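Local atomic coordinates of uronate isomerase (Caulobacter crescentus, PDB entry 2Q01), a protein that catalyses the isomerisation of D-glucuronate to D-fructuronate and of D-galacturonate to D-tagaturonate in carbohydrate metabolism. Residues B[268-273]-B[281-286]; B[290-295]-B[304-309]; B[146-149]-B[153-156]; B[127-132]-B[142-147]. One frame throughout, in Å; residues are numbered along the deposited sequence.

Interaction 1 of 4, residues B[268-273]-B[281-286]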
loop_
_atom_site.group_PDB
_atom_site.type_symbol
_atom_site.label_atom_id
_atom_site.label_comp_id
_atom_site.label_asym_id
_atom_site.label_seq_id
_atom_site.Cartn_x
_atom_site.Cartn_y
_atom_site.Cartn_z
ATOM N N GLU B 268 -34.983 5.901 -17.401
ATOM C CA GLU B 268 -35.964 6.985 -17.464
ATOM C C GLU B 268 -36.712 7.144 -16.140
ATOM O O GLU B 268 -36.898 8.268 -15.659
ATOM C CB GLU B 268 -36.942 6.754 -18.625
ATOM C CG GLU B 268 -37.965 7.872 -18.819
ATOM C CD GLU B 268 -38.392 8.058 -20.267
ATOM O OE1 GLU B 268 -38.292 7.096 -21.067
ATOM O OE2 GLU B 268 -38.838 9.182 -20.599
ATOM N N ALA B 269 -37.117 6.014 -15.555
ATOM C CA ALA B 269 -37.754 5.976 -14.239
ATOM C C ALA B 269 -36.916 6.667 -13.181
ATOM O O ALA B 269 -37.423 7.511 -12.446
ATOM C CB ALA B 269 -38.032 4.535 -13.822
ATOM N N LEU B 270 -35.636 6.299 -13.121
ATOM C CA LEU B 270 -34.686 6.856 -12.157
ATOM C C LEU B 270 -34.444 8.343 -12.395
ATOM O O LEU B 270 -34.381 9.126 -11.445
ATOM C CB LEU B 270 -33.366 6.083 -12.222
ATOM C CG LEU B 270 -32.152 6.564 -11.431
ATOM C CD1 LEU B 270 -32.404 6.447 -9.951
ATOM C CD2 LEU B 270 -30.957 5.737 -11.839
ATOM N N PHE B 271 -34.318 8.712 -13.668
ATOM C CA PHE B 271 -34.156 10.102 -14.087
ATOM C C PHE B 271 -35.334 10.961 -13.625
ATOM O O PHE B 271 -35.133 12.031 -13.045
ATOM C CB PHE B 271 -33.991 10.169 -15.612
ATOM C CG PHE B 271 -33.856 11.562 -16.157
ATOM C CD1 PHE B 271 -34.880 12.133 -16.902
ATOM C CD2 PHE B 271 -32.700 12.300 -15.937
ATOM C CE1 PHE B 271 -34.760 13.430 -17.401
ATOM C CE2 PHE B 271 -32.572 13.589 -16.433
ATOM C CZ PHE B 271 -33.598 14.152 -17.174
ATOM N N ASN B 272 -36.551 10.471 -13.867
ATOM C CA ASN B 272 -37.780 11.172 -13.481
ATOM C C ASN B 272 -37.921 11.423 -11.981
ATOM O O ASN B 272 -38.361 12.499 -11.580
ATOM C CB ASN B 272 -39.013 10.435 -14.002
ATOM C CG ASN B 272 -39.159 10.521 -15.512
ATOM O OD1 ASN B 272 -39.915 9.755 -16.105
ATOM N ND2 ASN B 272 -38.435 11.450 -16.142
ATOM N N SER B 273 -37.526 10.444 -11.165
ATOM C CA SER B 273 -37.541 10.575 -9.707
ATOM C C SER B 273 -36.656 11.713 -9.228
ATOM O O SER B 273 -37.027 12.442 -8.308
ATOM C CB SER B 273 -37.069 9.286 -9.040
ATOM O OG SER B 273 -37.771 8.159 -9.527
ATOM N N PRO B 281 -29.358 9.581 -1.640
ATOM C CA PRO B 281 -27.964 9.229 -1.952
ATOM C C PRO B 281 -27.802 7.964 -2.814
ATOM O O PRO B 281 -26.880 7.894 -3.628
ATOM C CB PRO B 281 -27.345 9.012 -0.570
ATOM C CG PRO B 281 -28.165 9.850 0.342
ATOM C CD PRO B 281 -29.556 9.772 -0.189
ATOM N N GLU B 282 -28.708 7.001 -2.637
ATOM C CA GLU B 282 -28.726 5.749 -3.401
ATOM C C GLU B 282 -29.128 5.961 -4.863
ATOM O O GLU B 282 -28.540 5.353 -5.764
ATOM C CB GLU B 282 -29.674 4.724 -2.759
ATOM C CG GLU B 282 -29.318 4.295 -1.321
ATOM C CD GLU B 282 -29.812 5.270 -0.246
ATOM O OE1 GLU B 282 -29.097 5.451 0.762
ATOM O OE2 GLU B 282 -30.905 5.859 -0.410
ATOM N N LYS B 283 -30.128 6.815 -5.087
ATOM C CA LYS B 283 -30.625 7.100 -6.437
ATOM C C LYS B 283 -29.656 7.969 -7.236
ATOM O O LYS B 283 -29.500 7.781 -8.443
ATOM C CB LYS B 283 -31.998 7.775 -6.378
ATOM C CG LYS B 283 -33.176 6.822 -6.232
ATOM C CD LYS B 283 -34.482 7.605 -6.140
ATOM C CE LYS B 283 -35.686 6.683 -6.075
ATOM N NZ LYS B 283 -36.945 7.454 -5.900
ATOM N N ALA B 284 -29.021 8.920 -6.551
ATOM C CA ALA B 284 -28.033 9.815 -7.155
ATOM C C ALA B 284 -26.770 9.057 -7.594
ATOM O O ALA B 284 -26.226 9.332 -8.663
ATOM C CB ALA B 284 -27.686 10.952 -6.193
ATOM N N GLU B 285 -26.329 8.109 -6.761
ATOM C CA GLU B 285 -25.253 7.172 -7.082
ATOM C C GLU B 285 -25.565 6.331 -8.305
ATOM O O GLU B 285 -24.703 6.140 -9.162
ATOM C CB GLU B 285 -25.005 6.215 -5.917
ATOM C CG GLU B 285 -23.650 6.342 -5.245
ATOM C CD GLU B 285 -22.491 6.005 -6.173
ATOM O OE1 GLU B 285 -21.823 6.951 -6.642
ATOM O OE2 GLU B 285 -22.251 4.803 -6.435
ATOM N N LEU B 286 -26.795 5.823 -8.363
ATOM C CA LEU B 286 -27.242 4.953 -9.444
ATOM C C LEU B 286 -27.276 5.702 -10.771
ATOM O O LEU B 286 -26.912 5.143 -11.800
ATOM C CB LEU B 286 -28.634 4.383 -9.139
ATOM C CG LEU B 286 -28.967 2.915 -9.464
ATOM C CD1 LEU B 286 -30.472 2.707 -9.503
ATOM C CD2 LEU B 286 -28.348 2.384 -10.753
#
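Leu270 divides its two methyl groups between Lys283 and Leu286 and carries the apolar packing. CD1 of Leu270 lies 3.8 Å from Lys283 CG, where the two side chains run alongside each other, pointing in opposite senses, and comes within 3.5 Å of the carbonyl atom Lys283 O. The other methyl, Leu270 CD2, rests 3.8 Å from Leu286 CB. With CG anti to the backbone N, chi1 173° brings both methyls of Leu270 within touching distance of the facing helix, although CB leaves at a slant. Replacement by an alanine here would probably open a gap between the helices, leaving the stem of Lys283 and the CB of Leu286 without their packing partner.

The two segments belong to consecutive helices, 264-276 and 281-302, paired as a helical hairpin: their local axes approach to 10.1 Å with their directions 129° apart. Behind the first helix, the ring of Phe271 meets Tyr231 and Trp228, tying the hairpin to helix 228-244.

No hydrogen bond crosses between the helices. Extended beyond CG, Lys283 brings NZ to 3.6 Å from Ser273 CB. The hydroxyl of Ser273 turns back into its own helix instead, with OG donating to Ala269 O at 3.0 Å. Ser273 N bonds to that same Ala269 O, the two donors arriving from opposite faces of the carbonyl plane.

Interaction 2 of 4, residues B[290-295]-B[304-309]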
loop_
_atom_site.group_PDB
_atom_site.type_symbol
_atom_site.label_atom_id
_atom_site.label_comp_id
_atom_site.label_asym_id
_atom_site.label_seq_id
_atom_site.Cartn_x
_atom_site.Cartn_y
_atom_site.Cartn_z
ATOM N N GLN B 290 -25.216 4.983 -13.987
ATOM C CA GLN B 290 -25.878 4.732 -15.270
ATOM C C GLN B 290 -25.360 5.657 -16.360
ATOM O O GLN B 290 -25.186 5.240 -17.501
ATOM C CB GLN B 290 -27.404 4.850 -15.146
ATOM C CG GLN B 290 -28.169 4.684 -16.472
ATOM C CD GLN B 290 -27.860 3.371 -17.174
ATOM O OE1 GLN B 290 -27.719 2.326 -16.534
ATOM N NE2 GLN B 290 -27.760 3.417 -18.497
ATOM N N MET B 291 -25.089 6.906 -15.990
ATOM C CA MET B 291 -24.549 7.890 -16.923
ATOM C C MET B 291 -23.122 7.608 -17.386
ATOM O O MET B 291 -22.752 8.012 -18.482
ATOM C CB MET B 291 -24.657 9.304 -16.353
ATOM C CG MET B 291 -26.080 9.864 -16.336
ATOM S SD MET B 291 -26.997 9.688 -17.889
ATOM C CE MET B 291 -26.069 10.793 -18.929
ATOM N N LEU B 292 -22.328 6.919 -16.566
ATOM C CA LEU B 292 -21.000 6.472 -16.992
ATOM C C LEU B 292 -21.115 5.537 -18.184
ATOM O O LEU B 292 -20.386 5.684 -19.163
ATOM C CB LEU B 292 -20.230 5.794 -15.851
ATOM C CG LEU B 292 -19.371 6.690 -14.948
ATOM C CD1 LEU B 292 -18.429 5.852 -14.089
ATOM C CD2 LEU B 292 -18.574 7.722 -15.753
ATOM N N THR B 293 -22.056 4.598 -18.102
ATOM C CA THR B 293 -22.366 3.675 -19.199
ATOM C C THR B 293 -22.973 4.403 -20.401
ATOM O O THR B 293 -22.691 4.068 -21.547
ATOM C CB THR B 293 -23.318 2.568 -18.717
ATOM O OG1 THR B 293 -22.677 1.832 -17.673
ATOM C CG2 THR B 293 -23.693 1.595 -19.840
ATOM N N GLU B 294 -23.785 5.416 -20.124
ATOM C CA GLU B 294 -24.470 6.148 -21.171
ATOM C C GLU B 294 -23.490 6.974 -21.994
ATOM O O GLU B 294 -23.623 7.046 -23.215
ATOM C CB GLU B 294 -25.583 7.012 -20.574
ATOM C CG GLU B 294 -26.830 7.099 -21.448
ATOM C CD GLU B 294 -27.574 5.773 -21.604
ATOM O OE1 GLU B 294 -28.008 5.465 -22.736
ATOM O OE2 GLU B 294 -27.735 5.043 -20.605
ATOM N N MET B 295 -22.484 7.550 -21.326
ATOM C CA MET B 295 -21.426 8.324 -21.995
ATOM C C MET B 295 -20.530 7.432 -22.845
ATOM O O MET B 295 -19.986 7.877 -23.852
ATOM C CB MET B 295 -20.559 9.089 -20.985
ATOM C CG MET B 295 -21.245 10.212 -20.210
ATOM S SD MET B 295 -21.608 11.704 -21.133
ATOM C CE MET B 295 -23.363 11.538 -21.394
ATOM N N LEU B 304 -15.223 9.864 -28.448
ATOM C CA LEU B 304 -14.660 10.544 -27.285
ATOM C C LEU B 304 -14.040 9.572 -26.289
ATOM O O LEU B 304 -14.708 8.671 -25.790
ATOM C CB LEU B 304 -15.720 11.397 -26.595
ATOM C CG LEU B 304 -15.497 12.907 -26.532
ATOM C CD1 LEU B 304 -14.910 13.439 -27.814
ATOM C CD2 LEU B 304 -16.789 13.617 -26.191
ATOM N N VAL B 305 -12.753 9.762 -26.021
ATOM C CA VAL B 305 -12.023 8.964 -25.040
ATOM C C VAL B 305 -12.488 9.332 -23.633
ATOM O O VAL B 305 -12.548 10.498 -23.270
ATOM C CB VAL B 305 -10.495 9.149 -25.190
ATOM C CG1 VAL B 305 -9.770 8.558 -24.021
ATOM C CG2 VAL B 305 -10.006 8.506 -26.481
ATOM N N MET B 306 -12.826 8.326 -22.841
ATOM C CA MET B 306 -13.511 8.554 -21.588
ATOM C C MET B 306 -12.567 8.449 -20.396
ATOM O O MET B 306 -12.054 7.377 -20.103
ATOM C CB MET B 306 -14.634 7.535 -21.477
ATOM C CG MET B 306 -15.721 7.882 -20.525
ATOM S SD MET B 306 -16.995 6.637 -20.709
ATOM C CE MET B 306 -17.164 6.178 -18.997
ATOM N N GLN B 307 -12.347 9.561 -19.703
ATOM C CA GLN B 307 -11.520 9.540 -18.495
ATOM C C GLN B 307 -12.360 9.468 -17.225
ATOM O O GLN B 307 -13.206 10.324 -16.979
ATOM C CB GLN B 307 -10.615 10.768 -18.426
ATOM C CG GLN B 307 -9.802 11.034 -19.672
ATOM C CD GLN B 307 -9.062 12.355 -19.594
ATOM O OE1 GLN B 307 -9.564 13.386 -20.041
ATOM N NE2 GLN B 307 -7.870 12.334 -19.007
ATOM N N ILE B 308 -12.113 8.451 -16.406
ATOM C CA ILE B 308 -12.760 8.361 -15.107
ATOM C C ILE B 308 -11.787 8.750 -13.986
ATOM O O ILE B 308 -10.748 8.109 -13.790
ATOM C CB ILE B 308 -13.402 6.970 -14.877
ATOM C CG1 ILE B 308 -14.379 6.647 -16.018
ATOM C CG2 ILE B 308 -14.117 6.919 -13.518
ATOM C CD1 ILE B 308 -14.824 5.199 -16.068
ATOM N N HIS B 309 -12.144 9.822 -13.278
ATOM C CA HIS B 309 -11.404 10.358 -12.134
ATOM C C HIS B 309 -12.203 10.187 -10.832
ATOM O O HIS B 309 -12.760 11.165 -10.322
ATOM C CB HIS B 309 -11.171 11.857 -12.338
ATOM C CG HIS B 309 -10.017 12.187 -13.230
ATOM N ND1 HIS B 309 -10.178 12.535 -14.552
ATOM C CD2 HIS B 309 -8.688 12.249 -12.983
ATOM C CE1 HIS B 309 -8.996 12.786 -15.087
ATOM N NE2 HIS B 309 -8.074 12.620 -14.155
#
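Met306 is the main bump of this contact, projecting from its strand toward the helix and setting its methyl against Leu292 and its sulfur more loosely against Met295. The methyl Met306 CE sits 3.3 Å from Leu292 O and 3.9 Å from Leu292 CD2, touching both the backbone rim and the side-chain wall of one hollow. One helix turn further on, Met306 SD lies 4.3 Å from Met295 CB. The thioether reaches this position because CG stands anti to the backbone N (chi1 -160°) and the chain runs straight on before bending at its last torsion.

A second, looser meeting occurs two residues further along the strand, where Leu292 CD1 and Ile308 CD1 face each other tip to tip at 4.2 Å. Leu292 therefore serves both strand residues, one methyl to each. All four touching side chains are buried, and no hydrogen bond crosses between the segments.

His252 of strand 249-252 also touches Leu292, Met295 and Met306. Helix 281-302 and strand 305-308 run nearly antiparallel here, their local directions 157° apart, and strands 249-252 and 305-308 are parallel neighbours: this is the helix-to-strand return of a beta-alpha-beta crossover, as in the TIM-barrel fold of this superfamily.

Interaction 3 of 4, residues B[146-149]-B[153-156]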
loop_
_atom_site.group_PDB
_atom_site.type_symbol
_atom_site.label_atom_id
_atom_site.label_comp_id
_atom_site.label_asym_id
_atom_site.label_seq_id
_atom_site.Cartn_x
_atom_site.Cartn_y
_atom_site.Cartn_z
ATOM N N THR B 146 6.431 40.747 -11.232
ATOM C CA THR B 146 5.411 41.702 -11.666
ATOM C C THR B 146 5.869 42.528 -12.876
ATOM O O THR B 146 5.117 42.680 -13.843
ATOM C CB THR B 146 4.997 42.625 -10.496
ATOM O OG1 THR B 146 4.631 41.821 -9.367
ATOM C CG2 THR B 146 3.827 43.520 -10.879
ATOM N N ALA B 147 7.108 43.028 -12.824
ATOM C CA ALA B 147 7.703 43.768 -13.943
ATOM C C ALA B 147 7.837 42.905 -15.191
ATOM O O ALA B 147 7.598 43.384 -16.305
ATOM C CB ALA B 147 9.056 44.342 -13.559
ATOM N N ALA B 148 8.212 41.640 -14.989
ATOM C CA ALA B 148 8.332 40.662 -16.073
ATOM C C ALA B 148 6.986 40.350 -16.722
ATOM O O ALA B 148 6.923 40.140 -17.930
ATOM C CB ALA B 148 8.994 39.380 -15.573
ATOM N N LEU B 149 5.917 40.346 -15.925
ATOM C CA LEU B 149 4.568 40.049 -16.421
ATOM C C LEU B 149 4.003 41.122 -17.343
ATOM O O LEU B 149 3.112 40.846 -18.149
ATOM C CB LEU B 149 3.603 39.801 -15.262
ATOM C CG LEU B 149 3.781 38.492 -14.493
ATOM C CD1 LEU B 149 2.791 38.431 -13.355
ATOM C CD2 LEU B 149 3.629 37.290 -15.410
ATOM N N ALA B 153 7.048 39.179 -23.584
ATOM C CA ALA B 153 7.551 37.804 -23.552
ATOM C C ALA B 153 6.793 36.919 -22.562
ATOM O O ALA B 153 6.949 35.693 -22.563
ATOM C CB ALA B 153 9.047 37.799 -23.241
ATOM N N PHE B 154 5.976 37.551 -21.722
ATOM C CA PHE B 154 5.186 36.851 -20.715
ATOM C C PHE B 154 3.674 36.975 -20.962
ATOM O O PHE B 154 2.868 36.779 -20.054
ATOM C CB PHE B 154 5.571 37.320 -19.310
ATOM C CG PHE B 154 6.897 36.783 -18.832
ATOM C CD1 PHE B 154 8.098 37.380 -19.223
ATOM C CD2 PHE B 154 6.947 35.682 -17.985
ATOM C CE1 PHE B 154 9.325 36.885 -18.778
ATOM C CE2 PHE B 154 8.169 35.174 -17.541
ATOM C CZ PHE B 154 9.360 35.781 -17.931
ATOM N N ARG B 155 3.305 37.306 -22.194
ATOM C CA ARG B 155 1.926 37.213 -22.642
ATOM C C ARG B 155 1.617 35.727 -22.776
ATOM O O ARG B 155 2.494 34.959 -23.181
ATOM C CB ARG B 155 1.740 37.914 -23.996
ATOM C CG ARG B 155 2.087 39.393 -24.010
ATOM C CD ARG B 155 1.166 40.198 -23.107
ATOM N NE ARG B 155 -0.038 40.634 -23.808
ATOM C CZ ARG B 155 -0.269 41.887 -24.189
ATOM N NH1 ARG B 155 0.618 42.837 -23.931
ATOM N NH2 ARG B 155 -1.391 42.191 -24.825
ATOM N N PRO B 156 0.393 35.309 -22.398
ATOM C CA PRO B 156 -0.050 33.907 -22.475
ATOM C C PRO B 156 0.314 33.162 -23.764
ATOM O O PRO B 156 0.846 32.050 -23.690
ATOM C CB PRO B 156 -1.564 34.017 -22.319
ATOM C CG PRO B 156 -1.739 35.204 -21.432
ATOM C CD PRO B 156 -0.647 36.173 -21.799
HETATM O O HOH W 1 1.905 38.383 -18.160
#
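The backbone folds back after helix 138-149, bringing Leu149 CA to 5.4 Å from Phe154 CA, with four residues between them. The result is the tight connection of a helix-loop-helix: Arg155 occupies the N-cap position of the next helix, 156-162.

On the loop side the contact is carried by Phe154. Its CG is anti to the carbonyl carbon (chi1 -75°), a rotation that lays the ring against the end of the preceding helix. Over one ring face comes Ala148 CB, 4.3 Å from the centroid of the Phe154 ring and only 18° off the ring normal, which meets the geometry of a CH-pi contact. The methyl is displaced from the ring centre toward the rim. Beside it, the carbonyl atom Ala148 O packs 3.3 Å from Phe154 CD1; this oxygen is also hydrogen-bonded to Thr151 OG1 in the intervening loop. Leu149 adds a looser apolar touch, its CD2 standing 4.4 Å from Phe154 CB.

The Phe154 ring also meets Phe127 with the planes nearly parallel, and has a cation-pi partner in Arg162. Thus the aromatic group joins the two helices to the loop after helix 114-126.

No direct hydrogen bond links the segments. A water does so instead, donating to Leu149 O at 2.7 Å and to Phe154 O at 2.7 Å.

Interaction 4 of 4, residues B[127-132]-B[142-147]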
loop_
_atom_site.group_PDB
_atom_site.type_symbol
_atom_site.label_atom_id
_atom_site.label_comp_id
_atom_site.label_asym_id
_atom_site.label_seq_id
_atom_site.Cartn_x
_atom_site.Cartn_y
_atom_site.Cartn_z
ATOM N N PHE B 127 11.961 32.659 -14.853
ATOM C CA PHE B 127 12.289 34.036 -14.478
ATOM C C PHE B 127 13.778 34.336 -14.368
ATOM O O PHE B 127 14.182 35.495 -14.446
ATOM C CB PHE B 127 11.603 34.417 -13.169
ATOM C CG PHE B 127 10.119 34.514 -13.275
ATOM C CD1 PHE B 127 9.307 33.600 -12.624
ATOM C CD2 PHE B 127 9.526 35.516 -14.040
ATOM C CE1 PHE B 127 7.927 33.682 -12.726
ATOM C CE2 PHE B 127 8.141 35.605 -14.144
ATOM C CZ PHE B 127 7.345 34.688 -13.490
ATOM N N GLY B 128 14.590 33.301 -14.182
ATOM C CA GLY B 128 16.035 33.469 -14.093
ATOM C C GLY B 128 16.504 34.074 -12.783
ATOM O O GLY B 128 17.453 34.857 -12.769
ATOM N N PHE B 129 15.837 33.718 -11.687
ATOM C CA PHE B 129 16.279 34.105 -10.346
ATOM C C PHE B 129 17.541 33.351 -9.953
ATOM O O PHE B 129 17.763 32.223 -10.399
ATOM C CB PHE B 129 15.185 33.852 -9.306
ATOM C CG PHE B 129 14.143 34.928 -9.249
ATOM C CD1 PHE B 129 12.914 34.751 -9.862
ATOM C CD2 PHE B 129 14.388 36.118 -8.578
ATOM C CE1 PHE B 129 11.942 35.744 -9.816
ATOM C CE2 PHE B 129 13.423 37.119 -8.526
ATOM C CZ PHE B 129 12.196 36.928 -9.150
ATOM N N THR B 130 18.362 33.978 -9.115
ATOM C CA THR B 130 19.637 33.396 -8.720
ATOM C C THR B 130 19.746 33.176 -7.208
ATOM O O THR B 130 20.627 32.451 -6.743
ATOM C CB THR B 130 20.840 34.214 -9.270
ATOM O OG1 THR B 130 22.064 33.573 -8.896
ATOM C CG2 THR B 130 20.837 35.650 -8.743
ATOM N N GLU B 131 18.842 33.794 -6.454
ATOM C CA GLU B 131 18.793 33.617 -5.000
ATOM C C GLU B 131 17.521 32.879 -4.583
ATOM O O GLU B 131 16.490 32.989 -5.243
ATOM C CB GLU B 131 18.875 34.971 -4.291
ATOM C CG GLU B 131 20.182 35.724 -4.514
ATOM C CD GLU B 131 20.008 37.235 -4.463
ATOM O OE1 GLU B 131 19.097 37.722 -3.756
ATOM O OE2 GLU B 131 20.788 37.941 -5.137
ATOM N N PHE B 132 17.613 32.127 -3.488
ATOM C CA PHE B 132 16.496 31.349 -2.962
ATOM C C PHE B 132 15.513 32.260 -2.238
ATOM O O PHE B 132 15.921 33.194 -1.541
ATOM C CB PHE B 132 17.016 30.283 -1.997
ATOM C CG PHE B 132 16.095 29.109 -1.822
ATOM C CD1 PHE B 132 16.208 27.994 -2.646
ATOM C CD2 PHE B 132 15.129 29.103 -0.818
ATOM C CE1 PHE B 132 15.363 26.899 -2.487
ATOM C CE2 PHE B 132 14.277 28.014 -0.651
ATOM C CZ PHE B 132 14.395 26.911 -1.487
ATOM N N PHE B 142 8.844 39.741 -5.728
ATOM C CA PHE B 142 7.516 40.230 -6.106
ATOM C C PHE B 142 7.555 41.150 -7.314
ATOM O O PHE B 142 6.972 40.830 -8.350
ATOM C CB PHE B 142 6.808 40.926 -4.933
ATOM C CG PHE B 142 5.388 41.327 -5.241
ATOM C CD1 PHE B 142 5.076 42.635 -5.601
ATOM C CD2 PHE B 142 4.361 40.388 -5.191
ATOM C CE1 PHE B 142 3.763 43.002 -5.902
ATOM C CE2 PHE B 142 3.048 40.747 -5.483
ATOM C CZ PHE B 142 2.750 42.054 -5.842
ATOM N N ASP B 143 8.256 42.274 -7.183
ATOM C CA ASP B 143 8.251 43.290 -8.234
ATOM C C ASP B 143 9.072 42.932 -9.475
ATOM O O ASP B 143 8.837 43.497 -10.541
ATOM C CB ASP B 143 8.593 44.690 -7.691
ATOM C CG ASP B 143 9.773 44.688 -6.738
ATOM O OD1 ASP B 143 9.681 45.357 -5.689
ATOM O OD2 ASP B 143 10.792 44.024 -7.028
ATOM N N ARG B 144 10.010 41.991 -9.348
ATOM C CA ARG B 144 10.725 41.484 -10.525
ATOM C C ARG B 144 9.879 40.524 -11.366
ATOM O O ARG B 144 10.027 40.483 -12.587
ATOM C CB ARG B 144 12.065 40.842 -10.159
ATOM C CG ARG B 144 13.185 41.849 -9.953
ATOM C CD ARG B 144 14.475 41.376 -10.603
ATOM N NE ARG B 144 15.177 40.368 -9.810
ATOM C CZ ARG B 144 15.964 39.423 -10.320
ATOM N NH1 ARG B 144 16.565 38.555 -9.515
ATOM N NH2 ARG B 144 16.146 39.331 -11.632
ATOM N N ILE B 145 9.006 39.757 -10.709
ATOM C CA ILE B 145 8.021 38.918 -11.402
ATOM C C ILE B 145 6.941 39.805 -12.024
ATOM O O ILE B 145 6.596 39.646 -13.195
ATOM C CB ILE B 145 7.385 37.865 -10.453
ATOM C CG1 ILE B 145 8.398 36.769 -10.104
ATOM C CG2 ILE B 145 6.143 37.230 -11.082
ATOM C CD1 ILE B 145 8.000 35.896 -8.907
ATOM N N THR B 146 6.431 40.747 -11.232
ATOM C CA THR B 146 5.411 41.702 -11.666
ATOM C C THR B 146 5.869 42.528 -12.876
ATOM O O THR B 146 5.117 42.680 -13.843
ATOM C CB THR B 146 4.997 42.625 -10.496
ATOM O OG1 THR B 146 4.631 41.821 -9.367
ATOM C CG2 THR B 146 3.827 43.520 -10.879
ATOM N N ALA B 147 7.108 43.028 -12.824
ATOM C CA ALA B 147 7.703 43.768 -13.943
ATOM C C ALA B 147 7.837 42.905 -15.191
ATOM O O ALA B 147 7.598 43.384 -16.305
ATOM C CB ALA B 147 9.056 44.342 -13.559
#
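In the helical turn that presents Arg144 and Ile145 to the loop, Phe142 O is gripped by two donors from one residue: Thr146 OG1 at 2.7 Å and Thr146 N at 2.9 Å. The hydroxyl comes from well above the carbonyl plane.

Ile145 packs into the angle between two aromatic rings. Its CG1 stands 3.9 Å from the centroid of the Phe127 ring and 5° off the normal, a CH-pi contact over the ring centre, while Ile145 CG2 touches Phe127 CZ at 3.7 Å. The same Ile145 CG1 meets the edge of the other ring, 3.7 Å from Phe129 CE1.

Across the ring from CE1, Phe129 CD2 lies 3.4 Å from Arg144 NH1, which approaches obliquely. Phe129 CE2 sits over one face of the guanidinium, their planes 62° apart; bends at chi2 and chi3 of Arg144 fold its end back alongside the ring. A serine in place of Phe129 would probably leave the guanidinium free to swing and Ile145 CG1 without its edge contact.

The loop packs on both helices it joins, Phe127 touching Val122 of helix 114-126 and Phe129 stacking on Tyr141 of helix 138-149. Ile145 carries the latter onto Ala58 and Leu62 of helix 58-63.

From the N terminus, interaction 4 comes first, closing the loop between helices 114-126 and 138-149. Interaction 3 follows on the same helix, sharing Thr146 and Ala147 with it, and closes the short link to helix 156-162; the two loops overlap at these residues but neither encloses the other. Their centres lie 11 Å apart, and Ala148 CB also packs on Phe127. Much later come interactions 1 and 2, in series along helix 281-302, the first turning the chain back from helix 264-276 and the second leading into strand 305-308. This pair lies on the opposite side of the chain's centre, with centres of interactions 1 and 3 about 49 Å apart.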